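Local coordinates for RNA-dependent RNA Polymerase (Bombyx mori cytoplasmic polyhedrosis virus, PDB 6TZ0), which copies RNA from RNA templates, making plus strands by fully conservative transcription and minus strands during genome replication in this double-stranded RNA virus, at residues R360-R368 / L704-T712; R663-T673 / I685-H696. All coordinates share one frame; numbering follows the deposited sequence.

Contact 1: R360-R368 / L704-T712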
# COMPACT_ATOMS: atom_id res chain seq x y z
N ARG A 360 3.04 -3.35 -19.48
CA ARG A 360 2.62 -4.05 -20.68
C ARG A 360 1.46 -3.34 -21.35
O ARG A 360 0.78 -2.51 -20.75
CB ARG A 360 2.25 -5.49 -20.37
CG ARG A 360 1.09 -5.66 -19.42
CD ARG A 360 0.87 -7.14 -19.24
NE ARG A 360 -0.28 -7.45 -18.41
CZ ARG A 360 -0.73 -8.68 -18.23
NH1 ARG A 360 -0.13 -9.70 -18.84
NH2 ARG A 360 -1.78 -8.91 -17.45
N ILE A 361 1.34 -3.59 -22.65
CA ILE A 361 0.32 -2.99 -23.51
C ILE A 361 -0.61 -4.04 -24.07
O ILE A 361 -0.17 -4.99 -24.70
CB ILE A 361 0.99 -2.28 -24.70
CG1 ILE A 361 1.42 -0.87 -24.32
CG2 ILE A 361 0.05 -2.26 -25.90
CD1 ILE A 361 2.72 -0.45 -24.97
N GLU A 362 -1.91 -3.85 -23.86
CA GLU A 362 -2.89 -4.82 -24.33
C GLU A 362 -4.01 -4.23 -25.17
O GLU A 362 -4.48 -3.12 -24.89
CB GLU A 362 -3.51 -5.56 -23.14
CG GLU A 362 -2.51 -6.10 -22.14
CD GLU A 362 -1.80 -7.35 -22.65
OE1 GLU A 362 -2.49 -8.35 -22.94
OE2 GLU A 362 -0.56 -7.32 -22.77
N GLN A 363 -4.39 -4.95 -26.23
CA GLN A 363 -5.52 -4.64 -27.13
C GLN A 363 -5.42 -3.45 -28.09
O GLN A 363 -5.68 -3.59 -29.28
CB GLN A 363 -6.87 -4.64 -26.39
CG GLN A 363 -7.05 -5.73 -25.35
CD GLN A 363 -7.63 -7.00 -25.92
OE1 GLN A 363 -7.86 -7.10 -27.12
NE2 GLN A 363 -7.85 -7.99 -25.07
N ARG A 364 -5.08 -2.29 -27.56
CA ARG A 364 -5.06 -1.04 -28.33
C ARG A 364 -4.51 0.12 -27.52
O ARG A 364 -4.45 0.08 -26.29
CB ARG A 364 -6.42 -0.60 -28.86
CG ARG A 364 -7.49 -0.48 -27.85
CD ARG A 364 -8.75 -0.21 -28.61
NE ARG A 364 -8.90 -1.18 -29.69
CZ ARG A 364 -9.39 -2.40 -29.56
NH1 ARG A 364 -9.79 -2.84 -28.38
NH2 ARG A 364 -9.47 -3.19 -30.62
N LEU A 365 -4.17 1.18 -28.24
CA LEU A 365 -3.57 2.36 -27.64
C LEU A 365 -4.64 3.36 -27.22
O LEU A 365 -5.62 3.56 -27.93
CB LEU A 365 -2.61 3.00 -28.62
CG LEU A 365 -1.48 2.10 -29.09
CD1 LEU A 365 -0.69 2.79 -30.16
CD2 LEU A 365 -0.59 1.74 -27.92
N VAL A 366 -4.42 3.99 -26.07
CA VAL A 366 -5.33 5.00 -25.54
C VAL A 366 -4.80 6.36 -25.94
O VAL A 366 -3.61 6.65 -25.75
CB VAL A 366 -5.46 4.86 -24.01
CG1 VAL A 366 -6.31 5.96 -23.44
CG2 VAL A 366 -6.04 3.51 -23.67
N THR A 367 -5.66 7.19 -26.52
CA THR A 367 -5.25 8.51 -26.99
C THR A 367 -5.49 9.57 -25.92
O THR A 367 -5.79 9.26 -24.77
CB THR A 367 -5.96 8.83 -28.30
OG1 THR A 367 -7.37 8.74 -28.11
CG2 THR A 367 -5.52 7.88 -29.38
N ARG A 368 -5.37 10.83 -26.30
CA ARG A 368 -5.32 11.94 -25.37
C ARG A 368 -6.58 12.80 -25.42
O ARG A 368 -7.30 12.81 -26.43
CB ARG A 368 -4.08 12.80 -25.66
CG ARG A 368 -3.93 13.33 -27.07
CD ARG A 368 -4.30 14.78 -27.22
NE ARG A 368 -3.56 15.64 -26.31
CZ ARG A 368 -2.31 16.06 -26.50
NH1 ARG A 368 -1.63 15.69 -27.57
NH2 ARG A 368 -1.74 16.85 -25.60
N LEU A 704 -13.95 -2.42 -21.76
CA LEU A 704 -12.72 -2.58 -21.00
C LEU A 704 -11.54 -2.92 -21.91
O LEU A 704 -10.41 -2.50 -21.64
CB LEU A 704 -12.88 -3.66 -19.94
CG LEU A 704 -13.79 -3.31 -18.77
CD1 LEU A 704 -14.04 -4.53 -17.93
CD2 LEU A 704 -13.15 -2.23 -17.94
N ASN A 705 -11.79 -3.66 -22.99
CA ASN A 705 -10.72 -3.96 -23.94
C ASN A 705 -10.29 -2.72 -24.71
O ASN A 705 -9.10 -2.57 -25.03
CB ASN A 705 -11.18 -5.04 -24.91
CG ASN A 705 -11.44 -6.35 -24.22
OD1 ASN A 705 -10.72 -6.74 -23.31
ND2 ASN A 705 -12.48 -7.05 -24.66
N GLU A 706 -11.23 -1.82 -25.01
CA GLU A 706 -10.93 -0.54 -25.66
C GLU A 706 -10.16 0.41 -24.76
O GLU A 706 -9.55 1.36 -25.27
CB GLU A 706 -12.23 0.13 -26.10
CG GLU A 706 -12.91 -0.49 -27.31
CD GLU A 706 -12.27 -0.06 -28.61
OE1 GLU A 706 -11.80 1.09 -28.69
OE2 GLU A 706 -12.25 -0.88 -29.56
N SER A 707 -10.16 0.19 -23.45
CA SER A 707 -9.45 1.03 -22.50
C SER A 707 -8.03 0.53 -22.23
O SER A 707 -7.33 1.12 -21.41
CB SER A 707 -10.22 1.12 -21.19
OG SER A 707 -9.51 1.90 -20.26
N GLY A 708 -7.61 -0.53 -22.90
CA GLY A 708 -6.25 -1.00 -22.76
C GLY A 708 -6.04 -2.06 -21.70
O GLY A 708 -4.95 -2.14 -21.12
N PHE A 709 -7.04 -2.88 -21.43
CA PHE A 709 -6.91 -3.95 -20.45
C PHE A 709 -7.24 -5.28 -21.10
O PHE A 709 -7.96 -5.34 -22.09
CB PHE A 709 -7.83 -3.73 -19.25
CG PHE A 709 -7.59 -2.44 -18.54
CD1 PHE A 709 -6.46 -2.26 -17.77
CD2 PHE A 709 -8.53 -1.43 -18.60
CE1 PHE A 709 -6.25 -1.07 -17.11
CE2 PHE A 709 -8.32 -0.24 -17.94
CZ PHE A 709 -7.18 -0.06 -17.19
N ALA A 710 -6.67 -6.35 -20.55
CA ALA A 710 -7.04 -7.71 -20.92
C ALA A 710 -7.94 -8.28 -19.84
O ALA A 710 -7.64 -8.16 -18.65
CB ALA A 710 -5.80 -8.58 -21.10
N THR A 711 -9.05 -8.87 -20.25
CA THR A 711 -10.06 -9.36 -19.32
C THR A 711 -10.31 -10.84 -19.56
O THR A 711 -10.37 -11.30 -20.71
CB THR A 711 -11.38 -8.60 -19.46
OG1 THR A 711 -11.89 -8.75 -20.79
CG2 THR A 711 -11.20 -7.12 -19.15
N THR A 712 -10.45 -11.59 -18.48
CA THR A 712 -11.00 -12.94 -18.51
C THR A 712 -12.42 -12.87 -17.98
O THR A 712 -12.65 -12.36 -16.88
CB THR A 712 -10.16 -13.91 -17.69
OG1 THR A 712 -8.81 -13.92 -18.18
CG2 THR A 712 -10.73 -15.31 -17.79

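Contact 2: R663-T673 / I685-H696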
# COMPACT_ATOMS: atom_id res chain seq x y z
N ARG A 663 -24.97 3.20 -23.88
CA ARG A 663 -25.98 2.30 -24.42
C ARG A 663 -27.36 2.93 -24.39
O ARG A 663 -28.18 2.68 -25.28
CB ARG A 663 -25.98 0.99 -23.65
CG ARG A 663 -24.83 0.08 -23.96
CD ARG A 663 -24.87 -1.10 -23.03
NE ARG A 663 -26.13 -1.83 -23.11
CZ ARG A 663 -26.39 -2.80 -23.97
NH1 ARG A 663 -25.47 -3.18 -24.85
NH2 ARG A 663 -27.57 -3.40 -23.96
N ALA A 664 -27.65 3.73 -23.36
CA ALA A 664 -28.92 4.44 -23.32
C ALA A 664 -29.03 5.44 -24.47
O ALA A 664 -30.08 5.56 -25.10
CB ALA A 664 -29.09 5.15 -21.98
N SER A 665 -27.95 6.17 -24.76
CA SER A 665 -27.98 7.14 -25.83
C SER A 665 -27.92 6.51 -27.22
O SER A 665 -28.27 7.18 -28.20
CB SER A 665 -26.83 8.14 -25.70
OG SER A 665 -25.60 7.53 -26.01
N ASP A 666 -27.48 5.26 -27.34
CA ASP A 666 -27.53 4.55 -28.61
C ASP A 666 -28.86 3.84 -28.84
O ASP A 666 -29.03 3.22 -29.89
CB ASP A 666 -26.39 3.54 -28.72
CG ASP A 666 -25.05 4.19 -28.94
OD1 ASP A 666 -25.02 5.29 -29.51
OD2 ASP A 666 -24.03 3.58 -28.55
N GLY A 667 -29.78 3.90 -27.89
CA GLY A 667 -31.06 3.25 -28.04
C GLY A 667 -31.16 1.85 -27.49
O GLY A 667 -31.98 1.07 -27.98
N LYS A 668 -30.34 1.49 -26.51
CA LYS A 668 -30.33 0.16 -25.94
C LYS A 668 -30.59 0.23 -24.44
O LYS A 668 -30.19 1.19 -23.78
CB LYS A 668 -28.99 -0.52 -26.19
CG LYS A 668 -28.71 -0.75 -27.65
CD LYS A 668 -27.35 -1.35 -27.88
CE LYS A 668 -27.09 -1.51 -29.37
NZ LYS A 668 -25.75 -2.09 -29.63
N ASN A 669 -31.26 -0.78 -23.92
CA ASN A 669 -31.61 -0.78 -22.52
C ASN A 669 -30.40 -1.12 -21.66
O ASN A 669 -29.34 -1.52 -22.14
CB ASN A 669 -32.76 -1.75 -22.25
CG ASN A 669 -32.46 -3.17 -22.70
OD1 ASN A 669 -31.42 -3.44 -23.30
ND2 ASN A 669 -33.36 -4.08 -22.38
N SER A 670 -30.56 -0.97 -20.35
CA SER A 670 -29.60 -1.47 -19.39
C SER A 670 -30.30 -2.50 -18.52
O SER A 670 -31.44 -2.31 -18.10
CB SER A 670 -29.05 -0.36 -18.51
OG SER A 670 -30.01 0.11 -17.59
N CYS A 671 -29.61 -3.61 -18.28
CA CYS A 671 -30.10 -4.63 -17.36
C CYS A 671 -29.25 -4.69 -16.10
O CYS A 671 -29.45 -5.58 -15.27
CB CYS A 671 -30.13 -5.98 -18.07
SG CYS A 671 -28.53 -6.47 -18.64
N LEU A 672 -28.34 -3.74 -15.93
CA LEU A 672 -27.38 -3.75 -14.84
C LEU A 672 -28.06 -3.31 -13.55
O LEU A 672 -28.66 -2.23 -13.49
CB LEU A 672 -26.21 -2.82 -15.18
CG LEU A 672 -24.92 -2.80 -14.37
CD1 LEU A 672 -23.79 -2.47 -15.30
CD2 LEU A 672 -24.95 -1.76 -13.28
N THR A 673 -27.96 -4.14 -12.51
CA THR A 673 -28.57 -3.83 -11.23
C THR A 673 -27.60 -3.13 -10.28
O THR A 673 -27.83 -1.99 -9.88
CB THR A 673 -29.11 -5.10 -10.60
OG1 THR A 673 -28.02 -5.99 -10.36
CG2 THR A 673 -30.08 -5.77 -11.53
N ILE A 685 -23.68 -7.42 -11.73
CA ILE A 685 -24.90 -8.21 -11.63
C ILE A 685 -25.91 -7.65 -12.63
O ILE A 685 -26.30 -6.49 -12.53
CB ILE A 685 -25.47 -8.20 -10.21
CG1 ILE A 685 -24.48 -8.83 -9.23
CG2 ILE A 685 -26.74 -8.98 -10.15
CD1 ILE A 685 -24.81 -8.60 -7.80
N PHE A 686 -26.32 -8.49 -13.58
CA PHE A 686 -27.30 -8.13 -14.60
C PHE A 686 -28.57 -8.93 -14.36
O PHE A 686 -28.51 -10.08 -13.93
CB PHE A 686 -26.76 -8.44 -15.99
CG PHE A 686 -25.49 -7.75 -16.33
CD1 PHE A 686 -25.48 -6.43 -16.75
CD2 PHE A 686 -24.28 -8.42 -16.22
CE1 PHE A 686 -24.30 -5.80 -17.05
CE2 PHE A 686 -23.10 -7.79 -16.53
CZ PHE A 686 -23.11 -6.48 -16.95
N GLN A 687 -29.73 -8.34 -14.64
CA GLN A 687 -30.99 -9.05 -14.50
C GLN A 687 -31.89 -8.77 -15.69
O GLN A 687 -32.13 -7.61 -16.03
CB GLN A 687 -31.71 -8.67 -13.21
CG GLN A 687 -32.93 -9.52 -12.92
CD GLN A 687 -33.57 -9.22 -11.58
OE1 GLN A 687 -33.20 -8.27 -10.90
NE2 GLN A 687 -34.52 -10.06 -11.18
N GLY A 688 -32.40 -9.84 -16.30
CA GLY A 688 -33.31 -9.72 -17.43
C GLY A 688 -33.39 -11.00 -18.24
O GLY A 688 -33.42 -12.09 -17.67
N ASN A 689 -33.46 -10.88 -19.56
CA ASN A 689 -33.39 -12.03 -20.44
C ASN A 689 -31.94 -12.38 -20.71
O ASN A 689 -31.03 -11.61 -20.43
CB ASN A 689 -34.10 -11.76 -21.75
CG ASN A 689 -35.60 -11.77 -21.61
OD1 ASN A 689 -36.17 -12.66 -20.97
ND2 ASN A 689 -36.26 -10.77 -22.18
N GLU A 690 -31.72 -13.57 -21.28
CA GLU A 690 -30.36 -13.98 -21.59
C GLU A 690 -29.78 -13.16 -22.73
O GLU A 690 -28.57 -12.91 -22.75
CB GLU A 690 -30.32 -15.47 -21.93
CG GLU A 690 -30.61 -16.37 -20.75
CD GLU A 690 -30.49 -17.84 -21.09
OE1 GLU A 690 -30.26 -18.15 -22.27
OE2 GLU A 690 -30.61 -18.67 -20.17
N ASN A 691 -30.63 -12.70 -23.65
CA ASN A 691 -30.16 -11.90 -24.78
C ASN A 691 -29.66 -10.54 -24.32
O ASN A 691 -28.55 -10.12 -24.68
CB ASN A 691 -31.29 -11.73 -25.78
CG ASN A 691 -31.65 -13.03 -26.45
OD1 ASN A 691 -30.78 -13.80 -26.86
ND2 ASN A 691 -32.95 -13.31 -26.53
N ASP A 692 -30.44 -9.84 -23.50
CA ASP A 692 -30.08 -8.51 -23.05
C ASP A 692 -28.90 -8.53 -22.10
O ASP A 692 -28.00 -7.68 -22.20
CB ASP A 692 -31.28 -7.85 -22.37
CG ASP A 692 -32.43 -7.62 -23.31
OD1 ASP A 692 -32.19 -7.47 -24.52
OD2 ASP A 692 -33.58 -7.60 -22.84
N THR A 693 -28.87 -9.51 -21.18
CA THR A 693 -27.76 -9.62 -20.25
C THR A 693 -26.47 -10.00 -20.97
O THR A 693 -25.40 -9.46 -20.64
CB THR A 693 -28.08 -10.64 -19.15
OG1 THR A 693 -28.48 -11.88 -19.74
CG2 THR A 693 -29.17 -10.12 -18.25
N HIS A 694 -26.55 -10.88 -21.97
CA HIS A 694 -25.35 -11.22 -22.73
C HIS A 694 -24.86 -10.03 -23.56
O HIS A 694 -23.65 -9.79 -23.63
CB HIS A 694 -25.63 -12.43 -23.62
CG HIS A 694 -24.45 -12.87 -24.43
ND1 HIS A 694 -23.33 -13.44 -23.86
CD2 HIS A 694 -24.22 -12.84 -25.76
CE1 HIS A 694 -22.46 -13.74 -24.81
NE2 HIS A 694 -22.97 -13.38 -25.97
N ASP A 695 -25.78 -9.26 -24.15
CA ASP A 695 -25.40 -8.08 -24.92
C ASP A 695 -24.72 -7.04 -24.04
O ASP A 695 -23.67 -6.49 -24.41
CB ASP A 695 -26.64 -7.48 -25.59
CG ASP A 695 -26.31 -6.44 -26.65
OD1 ASP A 695 -25.12 -6.20 -26.94
OD2 ASP A 695 -27.26 -5.85 -27.20
N HIS A 696 -25.26 -6.80 -22.84
CA HIS A 696 -24.72 -5.76 -21.98
C HIS A 696 -23.38 -6.19 -21.37
O HIS A 696 -22.46 -5.37 -21.24
CB HIS A 696 -25.76 -5.43 -20.91
CG HIS A 696 -25.49 -4.16 -20.17
ND1 HIS A 696 -26.29 -3.74 -19.13
CD2 HIS A 696 -24.52 -3.23 -20.29
CE1 HIS A 696 -25.84 -2.60 -18.66
NE2 HIS A 696 -24.76 -2.27 -19.34

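Contact 1: R360-R368 / L704-T712
Arg364 reaches Glu706 through two torsions: chi1 (54°) places CG between the backbone N and the carbonyl carbon, and a bend at chi3 carries the guanidinium over to Glu706. Glu706 answers with a bend at chi2 that folds its carboxylate back over the guanidinium. The two flat groups are stacked, their planes 8° apart, with OE2 of Glu706 over the centre of the guanidinium and 3.2 Å from Arg364 CZ. The salt bridge, Arg364 NH1 to Glu706 OE2 at 3.4 Å, is therefore charge attraction across a face; no N-H points at the oxygen. At the guanidinium edge NH1 makes a weak, bent hydrogen bond to Asn705 O (3.4 Å, 136° at the hydrogen).

Beside this pair Gln363 lies against backbone oxygens: its CB is 3.3 Å from Asn705 O and its CG 3.4 Å from Phe709 O. Gln363, with positive phi, is the middle residue of a classic gamma turn closed by Arg364 N to Glu362 O (2.9 Å). The same Glu362 oxygen receives a CA-H...O contact from Gly708 CA at 3.5 Å. Val366 CG2 packs against Ser707 O at 3.5 Å.

The side chain of Phe709 leaves the backbone away from residues 360-368, and its ring packs on Val548, while Ala710 and Thr712 pair through their backbones with Ala549 and Asp547. On residues 360-368, Ile361 and Leu365 pack on Ile457 of the viral structural protein 4 chain. Gly708, with positive phi and two weak bonds back into the last turn, forms a Schellman motif ending helix 690-705; here it turns the chain into edge strand 711-716 of the polymerase palm, next to the strand carrying Asp547 and Val548, which bind magnesium in another structure of this polymerase.

Contact 2: R663-T673 / I685-H696
Arg663 and His696 make an offset stack, centres 4.6 Å apart and planes at 16°, in which CD and NE of the arginine lie over the CD2 side of the imidazole. The opposite face of His696 receives CE1 of Phe686, so the imidazole is held between a cationic group and an aromatic rim. Cys671 meets the same imidazole from its edge: SG lies in the ring plane, and Cys671 N gives a weak but fairly straight hydrogen bond to His696 ND1 (3.4 Å, 160°). That sulfur also touches Phe686 CD1 at 3.6 Å, an oblique sulfur-aromatic contact, while Leu672 closes on both rings.

Further out, the arginine is fixed by its own segment: Arg663 NH2 bonds Asn669 O at 3.2 Å near the guanidinium plane, and Lys668 CB covers the face turned from His696. From the helix opposite, Asp695 OD1 adds a long salt bridge to Arg663 NH1 (3.7 Å). With CG anti to the His696 backbone N (chi1 -165°), the ring is directed from its helix toward residues 663-673, between Arg663 and Phe686.

The backbone frame is the antiparallel hairpin of strands 672-677 and 682-687, in which Leu672 and Phe686 are a non-hydrogen-bonded pair. Flanking them, Gln687 N bonds Cys671 O at 2.8 Å. Ile685 O accepts twice, from Thr673 N (2.9 Å) and from Thr673 OG1 (2.8 Å), the hydroxyl standing well above the carbonyl plane. Leu672 also packs on Val656 and Glu660 of helix 644-665.

The stacked guanidinium would, if anything, disfavour a second positive charge on His696, and the weak bond accepted by ND1 is consistent with a neutral imidazole.

Overall arrangement
Both contacts belong to the polymerase palm and share helix 690-705: contact 2 takes its first turns, contact 1 its C-terminal end. Their centres lie 23 Å apart, with about 9 Å between nearest atoms, and contact 2 is nested within the chain loop that contact 1 closes. Each reaches the same four-stranded sheet, at opposite edge strands, 672-677 and 711-716. Both are partly buried, but contact 2 combines strand hydrogen bonds with a buried cluster of rings and sulfur, whereas contact 1 joins an irregular loop distant in sequence through a stacked ion pair and backbone oxygens. Contact 1 adjoins metal-binding positions and the partner chain; contact 2 lies away from both.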